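Local coordinates for protein anti-H(O) lectin 1 (Ulex europaeus, PDB 1FX5) that binds L-fucose as a legume lectin specific for the H(O) blood group, a glycoprotein dimer holding one calcium and one manganese ion in each subunit, at residues D17-N23 with G46-I52; H142-D146 with I194-S198; R157-R161 with Y187-T192; S211-S215 with V228-F233. All coordinates share one frame; numbering follows the deposited sequence.

Contact 1: residues D17-N23 with G46-I52. Unlike the reference sequence in segment 17-23: Asn23 (reference Asp). With NAG (2-acetamido-2-deoxy-beta-D-glucopyranose), chain C.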
loop_
_atom_site.group_PDB
_atom_site.type_symbol
_atom_site.label_atom_id
_atom_site.label_comp_id
_atom_site.label_asym_id
_atom_site.label_seq_id
_atom_site.Cartn_x
_atom_site.Cartn_y
_atom_site.Cartn_z
ATOM N N ASP A 17 8.613 -1.322 -0.678
ATOM C CA ASP A 17 7.440 -0.558 -0.278
ATOM C C ASP A 17 7.594 0.732 0.543
ATOM O O ASP A 17 6.603 1.210 1.114
ATOM C CB ASP A 17 6.408 -1.490 0.365
ATOM C CG ASP A 17 6.919 -2.168 1.626
ATOM O OD1 ASP A 17 6.126 -2.910 2.248
ATOM O OD2 ASP A 17 8.103 -1.972 1.996
ATOM N N LEU A 18 8.808 1.274 0.628
ATOM C CA LEU A 18 9.074 2.519 1.372
ATOM C C LEU A 18 9.690 3.466 0.364
ATOM O O LEU A 18 10.395 3.033 -0.548
ATOM C CB LEU A 18 10.090 2.325 2.493
ATOM C CG LEU A 18 9.628 1.432 3.628
ATOM C CD1 LEU A 18 10.728 1.277 4.649
ATOM C CD2 LEU A 18 8.391 2.016 4.228
ATOM N N SER A 19 9.416 4.751 0.512
ATOM C CA SER A 19 9.949 5.766 -0.385
ATOM C C SER A 19 10.912 6.619 0.476
ATOM O O SER A 19 10.546 7.030 1.589
ATOM C CB SER A 19 8.771 6.587 -0.918
ATOM O OG SER A 19 9.204 7.651 -1.735
ATOM N N PHE A 20 12.129 6.878 -0.004
ATOM C CA PHE A 20 13.077 7.673 0.786
ATOM C C PHE A 20 13.462 9.010 0.185
ATOM O O PHE A 20 13.546 9.144 -1.042
ATOM C CB PHE A 20 14.400 6.921 0.991
ATOM C CG PHE A 20 14.241 5.570 1.569
ATOM C CD1 PHE A 20 14.094 4.463 0.737
ATOM C CD2 PHE A 20 14.179 5.396 2.940
ATOM C CE1 PHE A 20 13.879 3.205 1.273
ATOM C CE2 PHE A 20 13.961 4.142 3.493
ATOM C CZ PHE A 20 13.808 3.042 2.657
ATOM N N GLN A 21 13.809 9.958 1.060
ATOM C CA GLN A 21 14.235 11.312 0.673
ATOM C C GLN A 21 15.321 11.731 1.665
ATOM O O GLN A 21 15.244 11.390 2.854
ATOM C CB GLN A 21 13.097 12.323 0.756
ATOM C CG GLN A 21 12.135 12.313 -0.388
ATOM C CD GLN A 21 10.922 13.158 -0.080
ATOM O OE1 GLN A 21 10.602 14.094 -0.798
ATOM N NE2 GLN A 21 10.241 12.829 1.002
ATOM N N GLY A 22 16.322 12.473 1.199
ATOM C CA GLY A 22 17.381 12.904 2.092
ATOM C C GLY A 22 18.281 11.743 2.466
ATOM O O GLY A 22 18.467 10.818 1.667
ATOM N N ASN A 23 18.739 11.705 3.708
ATOM C CA ASN A 23 19.613 10.626 4.114
ATOM C C ASN A 23 19.061 9.534 5.009
ATOM O O ASN A 23 19.732 9.107 5.945
ATOM C CB ASN A 23 20.922 11.215 4.663
ATOM C CG ASN A 23 21.780 11.822 3.552
ATOM O OD1 ASN A 23 22.212 11.089 2.651
ATOM N ND2 ASN A 23 21.951 13.144 3.542
ATOM N N GLY A 46 19.242 15.662 7.440
ATOM C CA GLY A 46 18.114 14.824 7.823
ATOM C C GLY A 46 17.586 13.884 6.735
ATOM O O GLY A 46 18.172 13.813 5.640
ATOM N N GLY A 47 16.503 13.149 7.030
ATOM C CA GLY A 47 15.927 12.225 6.054
ATOM C C GLY A 47 14.440 12.012 6.274
ATOM O O GLY A 47 13.928 12.417 7.311
ATOM N N ILE A 48 13.753 11.412 5.296
ATOM C CA ILE A 48 12.316 11.126 5.351
ATOM C C ILE A 48 12.002 9.743 4.745
ATOM O O ILE A 48 12.615 9.335 3.751
ATOM C CB ILE A 48 11.502 12.184 4.528
ATOM C CG1 ILE A 48 11.469 13.541 5.247
ATOM C CG2 ILE A 48 10.082 11.673 4.238
ATOM C CD1 ILE A 48 10.745 14.635 4.433
ATOM N N ALA A 49 11.032 9.039 5.313
ATOM C CA ALA A 49 10.645 7.723 4.810
ATOM C C ALA A 49 9.120 7.613 4.907
ATOM O O ALA A 49 8.547 7.872 5.962
ATOM C CB ALA A 49 11.317 6.617 5.611
ATOM N N ARG A 50 8.466 7.232 3.816
ATOM C CA ARG A 50 7.005 7.105 3.809
ATOM C C ARG A 50 6.585 5.803 3.189
ATOM O O ARG A 50 7.319 5.260 2.352
ATOM C CB ARG A 50 6.376 8.180 2.910
ATOM C CG ARG A 50 7.044 9.526 2.917
ATOM C CD ARG A 50 6.360 10.506 1.976
ATOM N NE ARG A 50 7.184 11.691 1.752
ATOM C CZ ARG A 50 6.711 12.923 1.594
ATOM N NH1 ARG A 50 5.403 13.152 1.636
ATOM N NH2 ARG A 50 7.551 13.932 1.409
ATOM N N TYR A 51 5.402 5.312 3.563
ATOM C CA TYR A 51 4.900 4.059 2.981
ATOM C C TYR A 51 4.611 4.502 1.525
ATOM O O TYR A 51 4.132 5.625 1.289
ATOM C CB TYR A 51 3.622 3.552 3.688
ATOM C CG TYR A 51 3.139 2.202 3.169
ATOM C CD1 TYR A 51 1.885 2.073 2.590
ATOM C CD2 TYR A 51 3.954 1.058 3.238
ATOM C CE1 TYR A 51 1.447 0.853 2.085
ATOM C CE2 TYR A 51 3.526 -0.185 2.733
ATOM C CZ TYR A 51 2.263 -0.275 2.158
ATOM O OH TYR A 51 1.776 -1.477 1.662
ATOM N N ILE A 52 4.890 3.626 0.562
ATOM C CA ILE A 52 4.693 3.948 -0.843
ATOM C C ILE A 52 3.286 4.277 -1.374
ATOM O O ILE A 52 3.146 5.073 -2.297
ATOM C CB ILE A 52 5.441 2.909 -1.742
ATOM C CG1 ILE A 52 5.693 3.493 -3.126
ATOM C CG2 ILE A 52 4.667 1.607 -1.834
ATOM C CD1 ILE A 52 6.449 2.550 -4.038
HETATM C C1 NAG C . 22.493 13.786 2.349
HETATM C C2 NAG C . 22.278 15.308 2.396
HETATM C C3 NAG C . 22.847 15.921 1.102
HETATM C C4 NAG C . 24.340 15.556 0.952
HETATM C C5 NAG C . 24.517 14.024 1.042
HETATM C C6 NAG C . 25.983 13.604 1.103
HETATM C C7 NAG C . 20.332 15.922 3.731
HETATM C C8 NAG C . 18.855 16.295 3.724
HETATM N N2 NAG C . 20.872 15.669 2.535
HETATM O O3 NAG C . 22.677 17.358 1.137
HETATM O O4 NAG C . 24.836 16.022 -0.331
HETATM O O5 NAG C . 23.897 13.499 2.239
HETATM O O6 NAG C . 26.698 14.369 2.071
HETATM O O7 NAG C . 20.949 15.806 4.789
HETATM O O HOH W 1 3.530 -3.474 1.286
HETATM O O HOH W 2 9.759 9.945 1.268
#
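Ser19 and Arg50 face each other as a hydrogen-bonded pair in an antiparallel ladder at the edge of the curved front sheet of the legume lectin jelly roll. Ser19 N reaches Arg50 O at 2.8 Å, and Arg50 N returns to Ser19 O at 3.1 Å. Gln21 and Ile48 repeat this double link, and Ile52 N to Asp17 O and Asn23 N to Gly46 O tie the two ends. Between the rungs Ala49 CA makes a CA-H...O contact with Ser19 O at 3.3 Å. The buried strand 46-51 is the tight part, bonded along its other edge to strand 209-219. Arg50 extends from CG to NE along the face that also bears Ser19, Gln21 and Ile48; its NH1 bonds Ser211 OG, while its NE shares a water with Ser19 O. Packing is looser on the Phe20 face, where the exposed ring meets Ala49 CB obliquely through CD2 (4.1 Å) and Leu32 lies beside both. At the dimer end, Asp17 OD1 is bonded to Ser1 N of the second subunit, and a water joins it to Tyr51 OH. Gly22, at a positive phi of 72°, brings its CA to 3.7 Å from Gly46 O. Asn23, Asp in the reference sequence, carries N-acetylglucosamine: ND2 is bonded to sugar C1 at 1.5 Å, and Gly46 N donates to the sugar's acetamide O7 at 3.2 Å.

Contact 2: residues H142-D146 with I194-S198. With MN (manganese (II) ion), chain F.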
loop_
_atom_site.group_PDB
_atom_site.type_symbol
_atom_site.label_atom_id
_atom_site.label_comp_id
_atom_site.label_asym_id
_atom_site.label_seq_id
_atom_site.Cartn_x
_atom_site.Cartn_y
_atom_site.Cartn_z
ATOM N N HIS A 142 10.425 18.386 24.277
ATOM C CA HIS A 142 8.978 18.217 24.405
ATOM C C HIS A 142 8.335 17.458 23.248
ATOM O O HIS A 142 8.983 17.246 22.205
ATOM C CB HIS A 142 8.375 19.634 24.402
ATOM C CG HIS A 142 8.825 20.474 23.228
ATOM N ND1 HIS A 142 10.078 21.044 23.115
ATOM C CD2 HIS A 142 8.181 20.781 22.072
ATOM C CE1 HIS A 142 10.166 21.656 21.924
ATOM N NE2 HIS A 142 9.040 21.531 21.245
ATOM N N ILE A 143 7.118 16.944 23.462
ATOM C CA ILE A 143 6.437 16.248 22.367
ATOM C C ILE A 143 5.261 17.197 22.033
ATOM O O ILE A 143 4.559 17.674 22.945
ATOM C CB ILE A 143 5.983 14.749 22.626
ATOM C CG1 ILE A 143 4.594 14.655 23.239
ATOM C CG2 ILE A 143 7.004 13.992 23.427
ATOM C CD1 ILE A 143 4.513 15.063 24.685
ATOM N N GLY A 144 5.124 17.567 20.758
ATOM C CA GLY A 144 4.047 18.458 20.381
ATOM C C GLY A 144 3.284 18.163 19.108
ATOM O O GLY A 144 3.638 17.277 18.312
ATOM N N ILE A 145 2.193 18.896 18.938
ATOM C CA ILE A 145 1.349 18.751 17.767
ATOM C C ILE A 145 1.485 19.994 16.873
ATOM O O ILE A 145 1.254 21.121 17.324
ATOM C CB ILE A 145 -0.108 18.466 18.189
ATOM C CG1 ILE A 145 -0.154 17.064 18.812
ATOM C CG2 ILE A 145 -1.023 18.511 16.983
ATOM C CD1 ILE A 145 -1.438 16.716 19.516
ATOM N N ASP A 146 1.944 19.777 15.639
ATOM C CA ASP A 146 2.137 20.858 14.671
ATOM C C ASP A 146 1.104 20.845 13.561
ATOM O O ASP A 146 0.868 19.814 12.937
ATOM C CB ASP A 146 3.512 20.748 14.005
ATOM C CG ASP A 146 4.658 20.733 14.987
ATOM O OD1 ASP A 146 4.482 21.050 16.177
ATOM O OD2 ASP A 146 5.766 20.404 14.565
ATOM N N ILE A 194 4.027 9.771 28.875
ATOM C CA ILE A 194 3.592 11.158 28.682
ATOM C C ILE A 194 2.683 11.204 27.466
ATOM O O ILE A 194 2.800 10.359 26.564
ATOM C CB ILE A 194 4.761 12.180 28.437
ATOM C CG1 ILE A 194 5.512 11.843 27.173
ATOM C CG2 ILE A 194 5.756 12.220 29.604
ATOM C CD1 ILE A 194 6.469 12.933 26.808
ATOM N N SER A 195 1.742 12.143 27.450
ATOM C CA SER A 195 0.853 12.247 26.306
ATOM C C SER A 195 0.448 13.680 26.040
ATOM O O SER A 195 0.487 14.537 26.946
ATOM C CB SER A 195 -0.370 11.352 26.452
ATOM O OG SER A 195 -1.125 11.693 27.581
ATOM N N VAL A 196 0.166 13.949 24.771
ATOM C CA VAL A 196 -0.244 15.265 24.321
ATOM C C VAL A 196 -1.455 15.027 23.433
ATOM O O VAL A 196 -1.487 14.057 22.643
ATOM C CB VAL A 196 0.888 15.988 23.575
ATOM C CG1 VAL A 196 1.254 15.252 22.282
ATOM C CG2 VAL A 196 0.481 17.421 23.328
ATOM N N THR A 197 -2.435 15.922 23.541
ATOM C CA THR A 197 -3.667 15.814 22.770
ATOM C C THR A 197 -4.142 17.118 22.196
ATOM O O THR A 197 -3.848 18.185 22.748
ATOM C CB THR A 197 -4.828 15.380 23.730
ATOM O OG1 THR A 197 -4.515 14.135 24.351
ATOM C CG2 THR A 197 -6.109 15.216 23.005
ATOM N N SER A 198 -4.912 17.025 21.116
ATOM C CA SER A 198 -5.486 18.187 20.462
ATOM C C SER A 198 -6.719 17.818 19.633
ATOM O O SER A 198 -6.916 16.648 19.268
ATOM C CB SER A 198 -4.503 18.971 19.621
ATOM O OG SER A 198 -5.018 20.302 19.501
HETATM MN MN MN F . 9.140 22.126 18.958
HETATM O O HOH W 3 9.030 22.570 16.886
HETATM O O HOH W 4 7.212 23.091 19.363
#
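Ile143 is the hub of the contact, spreading its branches over Ile194 and Val196. Its CG1 stands between the backbone N and the carbonyl carbon, at a chi1 of 88°, and this puts CG1 3.5 Å from Val196 CG1. The other branch, CG2, lies beside the backbone N and touches Ile194 CD1 at 3.6 Å. CD1 of Ile143 is also 3.6 Å from Ile194 CD1, which therefore rests against both branches of Ile143. Ile194 achieves this with an extended second torsion (chi2 170°), which carries CD1 out toward the opposing strand. Ile145 is straight beyond CB as well; its CD1 slides past Val196 CG1 at 4.1 Å and finishes 3.8 Å from Ser198 CB. The isoleucine and valine contacts are purely apolar. Trp158 packs against both Ile143 and Ile194. His142 leaves the same strand without touching 194-198: its NE2 binds manganese at 2.4 Å with Glu125, Asp127, Asp137 and two waters, and its ND1 is bonded to Phe140 O. The two strands run nearly parallel, at 16°, with axes 7.1 Å apart at closest. Strand 142-147 of the curved front sheet thus packs by aliphatic side chains on strand 192-199 of the flat back sheet, the face-to-face sandwich of the legume lectin fold, with the manganese site beside it.

Contact 3: residues R157-R161 with Y187-T192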
loop_
_atom_site.group_PDB
_atom_site.type_symbol
_atom_site.label_atom_id
_atom_site.label_comp_id
_atom_site.label_asym_id
_atom_site.label_seq_id
_atom_site.Cartn_x
_atom_site.Cartn_y
_atom_site.Cartn_z
ATOM N N ARG A 157 6.048 18.724 28.244
ATOM C CA ARG A 157 7.450 18.504 28.627
ATOM C C ARG A 157 7.859 17.038 28.519
ATOM O O ARG A 157 7.166 16.176 29.033
ATOM C CB ARG A 157 7.682 18.965 30.068
ATOM C CG ARG A 157 9.134 18.993 30.442
ATOM C CD ARG A 157 9.298 19.751 31.731
ATOM N NE ARG A 157 10.689 20.118 31.974
ATOM C CZ ARG A 157 11.062 21.221 32.625
ATOM N NH1 ARG A 157 10.148 22.072 33.099
ATOM N NH2 ARG A 157 12.355 21.467 32.806
ATOM N N TRP A 158 9.049 16.787 27.976
ATOM C CA TRP A 158 9.573 15.435 27.799
ATOM C C TRP A 158 11.025 15.299 28.269
ATOM O O TRP A 158 11.898 16.039 27.821
ATOM C CB TRP A 158 9.489 15.073 26.292
ATOM C CG TRP A 158 10.215 13.773 25.821
ATOM C CD1 TRP A 158 10.255 12.557 26.467
ATOM C CD2 TRP A 158 10.923 13.576 24.576
ATOM N NE1 TRP A 158 10.928 11.625 25.702
ATOM C CE2 TRP A 158 11.351 12.227 24.543
ATOM C CE3 TRP A 158 11.223 14.414 23.496
ATOM C CZ2 TRP A 158 12.073 11.693 23.461
ATOM C CZ3 TRP A 158 11.933 13.887 22.426
ATOM C CH2 TRP A 158 12.356 12.534 22.413
ATOM N N ASN A 159 11.292 14.380 29.191
ATOM C CA ASN A 159 12.662 14.189 29.667
ATOM C C ASN A 159 13.244 13.064 28.803
ATOM O O ASN A 159 13.107 11.878 29.127
ATOM C CB ASN A 159 12.673 13.809 31.142
ATOM C CG ASN A 159 12.147 14.928 32.028
ATOM O OD1 ASN A 159 11.326 14.695 32.907
ATOM N ND2 ASN A 159 12.589 16.156 31.775
ATOM N N LYS A 160 13.847 13.464 27.683
ATOM C CA LYS A 160 14.460 12.550 26.709
ATOM C C LYS A 160 15.541 11.612 27.270
ATOM O O LYS A 160 16.305 11.995 28.148
ATOM C CB LYS A 160 15.003 13.363 25.503
ATOM C CG LYS A 160 15.973 14.497 25.897
ATOM C CD LYS A 160 16.547 15.221 24.692
ATOM C CE LYS A 160 17.776 16.033 25.085
ATOM N NZ LYS A 160 18.412 16.723 23.937
ATOM N N ARG A 161 15.607 10.398 26.722
ATOM C CA ARG A 161 16.570 9.382 27.126
ATOM C C ARG A 161 17.225 8.876 25.843
ATOM O O ARG A 161 16.542 8.772 24.824
ATOM C CB ARG A 161 15.852 8.218 27.817
ATOM C CG ARG A 161 15.175 8.572 29.126
ATOM C CD ARG A 161 14.593 7.346 29.820
ATOM N NE ARG A 161 13.917 7.728 31.063
ATOM C CZ ARG A 161 13.105 6.954 31.777
ATOM N NH1 ARG A 161 12.838 5.716 31.399
ATOM N NH2 ARG A 161 12.531 7.447 32.873
ATOM N N TYR A 187 8.229 4.580 28.309
ATOM C CA TYR A 187 9.549 3.941 28.439
ATOM C C TYR A 187 9.217 2.702 29.285
ATOM O O TYR A 187 8.918 2.820 30.473
ATOM C CB TYR A 187 10.548 4.850 29.173
ATOM C CG TYR A 187 11.098 5.985 28.327
ATOM C CD1 TYR A 187 11.985 5.743 27.286
ATOM C CD2 TYR A 187 10.741 7.296 28.582
ATOM C CE1 TYR A 187 12.510 6.793 26.518
ATOM C CE2 TYR A 187 11.249 8.343 27.830
ATOM C CZ TYR A 187 12.129 8.087 26.802
ATOM O OH TYR A 187 12.631 9.144 26.086
ATOM N N PRO A 188 9.187 1.511 28.664
ATOM C CA PRO A 188 8.873 0.263 29.360
ATOM C C PRO A 188 9.752 -0.115 30.557
ATOM O O PRO A 188 9.305 -0.854 31.437
ATOM C CB PRO A 188 8.938 -0.780 28.246
ATOM C CG PRO A 188 9.912 -0.187 27.279
ATOM C CD PRO A 188 9.495 1.252 27.246
ATOM N N SER A 189 10.967 0.432 30.621
ATOM C CA SER A 189 11.886 0.136 31.719
ATOM C C SER A 189 11.353 0.540 33.090
ATOM O O SER A 189 11.542 -0.180 34.083
ATOM C CB SER A 189 13.225 0.825 31.501
ATOM O OG SER A 189 13.102 2.213 31.736
ATOM N N ASP A 190 10.707 1.698 33.155
ATOM C CA ASP A 190 10.166 2.169 34.429
ATOM C C ASP A 190 8.727 2.626 34.326
ATOM O O ASP A 190 8.190 3.175 35.275
ATOM C CB ASP A 190 11.045 3.272 35.045
ATOM C CG ASP A 190 11.040 4.572 34.230
ATOM O OD1 ASP A 190 11.508 5.592 34.795
ATOM O OD2 ASP A 190 10.593 4.573 33.047
ATOM N N GLN A 191 8.120 2.427 33.159
ATOM C CA GLN A 191 6.731 2.813 32.934
ATOM C C GLN A 191 6.454 4.329 32.865
ATOM O O GLN A 191 5.307 4.746 33.048
ATOM C CB GLN A 191 5.847 2.150 33.999
ATOM C CG GLN A 191 4.594 1.487 33.500
ATOM C CD GLN A 191 4.831 0.127 32.877
ATOM O OE1 GLN A 191 5.422 0.021 31.796
ATOM N NE2 GLN A 191 4.324 -0.920 33.529
ATOM N N THR A 192 7.489 5.150 32.669
ATOM C CA THR A 192 7.315 6.608 32.571
ATOM C C THR A 192 6.524 6.821 31.270
ATOM O O THR A 192 6.943 6.382 30.192
ATOM C CB THR A 192 8.661 7.324 32.428
ATOM O OG1 THR A 192 9.353 7.295 33.676
ATOM C CG2 THR A 192 8.474 8.767 31.968
HETATM O O HOH W 5 13.872 8.543 23.935
HETATM O O HOH W 6 13.952 3.729 29.644
#
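Arg161 lies across one face of the Tyr187 ring. Its chain is extended from CG to NE, which sets CD over the ring, 3.8 Å from the centroid, and brings the guanidinium down flat but off-centre, its plane 24° from that of the ring. Beyond the ring the guanidinium grips Asp190 end-on: NH1 reaches OD2 at 3.0 Å and NH2 reaches OD1 at 2.9 Å. The carboxylate plane is turned 54° from the guanidinium; NH2 meets OD1 syn, somewhat out of plane, whereas NH1 meets OD2 from above the plane. Asp190 forms an Asx turn in the link between strands 180-187 and 192-199, where Thr192 N donates to OD2 from the face opposite Arg161 NH1. With two donors on OD2 and one on OD1 the carboxylate is probably kept ionised. A water bridges NH1 and Ser189 OG. At the other end of the tyrosine, the Trp158 side chain crosses it at about a right angle; NE1 donates to Tyr187 OH at 3.0 Å, a bent 142°. Arg161 N adds a weak bond to that hydroxyl, and a water joins it to Arg161 O. Lys160 CB sits over the indole, its NZ bonded to the carbonyls of Thr128, Pro82 and Lys83.

Contact 4: residues S211-S215 with V228-F233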
loop_
_atom_site.group_PDB
_atom_site.type_symbol
_atom_site.label_atom_id
_atom_site.label_comp_id
_atom_site.label_asym_id
_atom_site.label_seq_id
_atom_site.Cartn_x
_atom_site.Cartn_y
_atom_site.Cartn_z
ATOM N N SER A 211 0.207 10.984 2.408
ATOM C CA SER A 211 1.187 9.912 2.620
ATOM C C SER A 211 1.449 9.912 4.138
ATOM O O SER A 211 1.146 10.905 4.795
ATOM C CB SER A 211 2.492 10.237 1.893
ATOM O OG SER A 211 3.085 11.417 2.405
ATOM N N VAL A 212 1.862 8.786 4.714
ATOM C CA VAL A 212 2.152 8.731 6.155
ATOM C C VAL A 212 3.620 8.288 6.233
ATOM O O VAL A 212 4.059 7.468 5.405
ATOM C CB VAL A 212 1.276 7.733 6.947
ATOM C CG1 VAL A 212 -0.185 8.154 6.900
ATOM C CG2 VAL A 212 1.465 6.312 6.434
ATOM N N GLY A 213 4.384 8.830 7.185
ATOM C CA GLY A 213 5.784 8.456 7.302
ATOM C C GLY A 213 6.485 9.131 8.462
ATOM O O GLY A 213 5.828 9.693 9.345
ATOM N N PHE A 214 7.814 9.142 8.429
ATOM C CA PHE A 214 8.610 9.745 9.480
ATOM C C PHE A 214 9.716 10.622 8.893
ATOM O O PHE A 214 10.093 10.491 7.721
ATOM C CB PHE A 214 9.352 8.666 10.304
ATOM C CG PHE A 214 8.481 7.527 10.846
ATOM C CD1 PHE A 214 8.300 6.357 10.104
ATOM C CD2 PHE A 214 7.921 7.598 12.120
ATOM C CE1 PHE A 214 7.580 5.280 10.624
ATOM C CE2 PHE A 214 7.208 6.530 12.639
ATOM C CZ PHE A 214 7.036 5.372 11.890
ATOM N N SER A 215 10.277 11.469 9.746
ATOM C CA SER A 215 11.366 12.364 9.369
ATOM C C SER A 215 12.273 12.419 10.609
ATOM O O SER A 215 11.800 12.236 11.751
ATOM C CB SER A 215 10.857 13.769 8.961
ATOM O OG SER A 215 10.746 14.679 10.050
ATOM N N VAL A 228 13.957 3.721 13.987
ATOM C CA VAL A 228 12.681 3.057 14.203
ATOM C C VAL A 228 12.873 1.559 14.063
ATOM O O VAL A 228 13.476 1.097 13.083
ATOM C CB VAL A 228 11.608 3.560 13.191
ATOM C CG1 VAL A 228 10.289 2.823 13.400
ATOM C CG2 VAL A 228 11.387 5.077 13.355
ATOM N N LEU A 229 12.327 0.809 15.025
ATOM C CA LEU A 229 12.430 -0.647 15.047
ATOM C C LEU A 229 11.313 -1.443 14.351
ATOM O O LEU A 229 11.547 -2.540 13.838
ATOM C CB LEU A 229 12.556 -1.119 16.498
ATOM C CG LEU A 229 13.812 -0.722 17.266
ATOM C CD1 LEU A 229 13.546 -0.877 18.736
ATOM C CD2 LEU A 229 15.006 -1.562 16.842
ATOM N N ASN A 230 10.084 -0.953 14.448
ATOM C CA ASN A 230 8.945 -1.621 13.831
ATOM C C ASN A 230 7.877 -0.578 13.616
ATOM O O ASN A 230 7.994 0.552 14.118
ATOM C CB ASN A 230 8.409 -2.747 14.714
ATOM C CG ASN A 230 8.287 -2.340 16.166
ATOM O OD1 ASN A 230 7.642 -1.349 16.505
ATOM N ND2 ASN A 230 8.946 -3.092 17.036
ATOM N N TRP A 231 6.798 -0.978 12.960
ATOM C CA TRP A 231 5.733 -0.043 12.683
ATOM C C TRP A 231 4.453 -0.756 12.307
ATOM O O TRP A 231 4.466 -1.654 11.461
ATOM C CB TRP A 231 6.189 0.827 11.504
ATOM C CG TRP A 231 5.292 1.951 11.090
ATOM C CD1 TRP A 231 4.345 2.593 11.856
ATOM C CD2 TRP A 231 5.318 2.628 9.826
ATOM N NE1 TRP A 231 3.792 3.633 11.141
ATOM C CE2 TRP A 231 4.372 3.679 9.897
ATOM C CE3 TRP A 231 6.058 2.456 8.647
ATOM C CZ2 TRP A 231 4.149 4.558 8.827
ATOM C CZ3 TRP A 231 5.837 3.329 7.586
ATOM C CH2 TRP A 231 4.889 4.367 7.685
ATOM N N TYR A 232 3.353 -0.329 12.915
ATOM C CA TYR A 232 2.038 -0.890 12.657
ATOM C C TYR A 232 1.122 0.303 12.357
ATOM O O TYR A 232 1.195 1.323 13.068
ATOM C CB TYR A 232 1.539 -1.663 13.879
ATOM C CG TYR A 232 0.059 -1.943 13.836
ATOM C CD1 TYR A 232 -0.448 -3.021 13.115
ATOM C CD2 TYR A 232 -0.843 -1.118 14.515
ATOM C CE1 TYR A 232 -1.813 -3.279 13.075
ATOM C CE2 TYR A 232 -2.218 -1.360 14.483
ATOM C CZ TYR A 232 -2.697 -2.442 13.761
ATOM O OH TYR A 232 -4.060 -2.695 13.731
ATOM N N PHE A 233 0.254 0.169 11.343
ATOM C CA PHE A 233 -0.665 1.242 10.961
ATOM C C PHE A 233 -1.971 0.712 10.414
ATOM O O PHE A 233 -1.976 -0.216 9.599
ATOM C CB PHE A 233 -0.029 2.109 9.864
ATOM C CG PHE A 233 -0.922 3.217 9.361
ATOM C CD1 PHE A 233 -0.881 4.477 9.944
ATOM C CD2 PHE A 233 -1.812 2.998 8.305
ATOM C CE1 PHE A 233 -1.714 5.515 9.489
ATOM C CE2 PHE A 233 -2.647 4.023 7.842
ATOM C CZ PHE A 233 -2.598 5.287 8.441
#
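The strands bearing Phe214 and Trp231 run antiparallel, 154° between their directions, with axes 10.4 Å apart at closest, a spacing that fits two facing sheets, and no backbone-to-backbone bond links them. Phe214 presents an edge to the face of Trp231: CE1 stands over the indole, 3.6 Å from Trp231 CD2, with the ring planes 60° apart and the phenyl and six-membered ring centroids 4.8 Å apart. The indole extends toward the facing strand because its CG is anti to the backbone N (chi1 -176°), and the far rim of the ring comes against Gly213, where Trp231 CH2 lies 4.2 Å from Gly213 CA. Val212 straddles two rings, its CG2 4.0 Å from Trp231 CZ2 and its CG1 4.0 Å from Phe233 CE1. Val228 CG2 lies over one face of the phenyl ring, whose edge is turned to Trp231. Trp231 NE1, buried here, is satisfied by Thr70 OG1. Phe72 meets Phe214, and Phe6 meets Trp231, in further edge-to-face pairs. Such a hydrophobic filling between the curved front sheet, here strand 209-219, and the flat back sheet, here strand 224-236, is the core of the legume lectin jelly-roll sandwich.

Contacts 1 and 4 adjoin, with centres 10 Å apart: strand 44-59 pairs with strand 209-219, Phe214 N lying 2.9 Å from Ala49 O, so the edge ladder of contact 1 leads directly into the core of contact 4. Contacts 2 and 3 form a second group, 15 Å between centres, and touch where Trp158 CB comes to 3.7 Å from His142 CA and equally to 3.7 Å from Ile194 CD1. That group flanks the metals: the Trp158 side chain is about 9 Å from manganese, and the Lys160 side chain about 9 Å from calcium. Contact 1, 23 Å from contact 2 between centres, instead carries the glycan on Asn23, across the chain's centre.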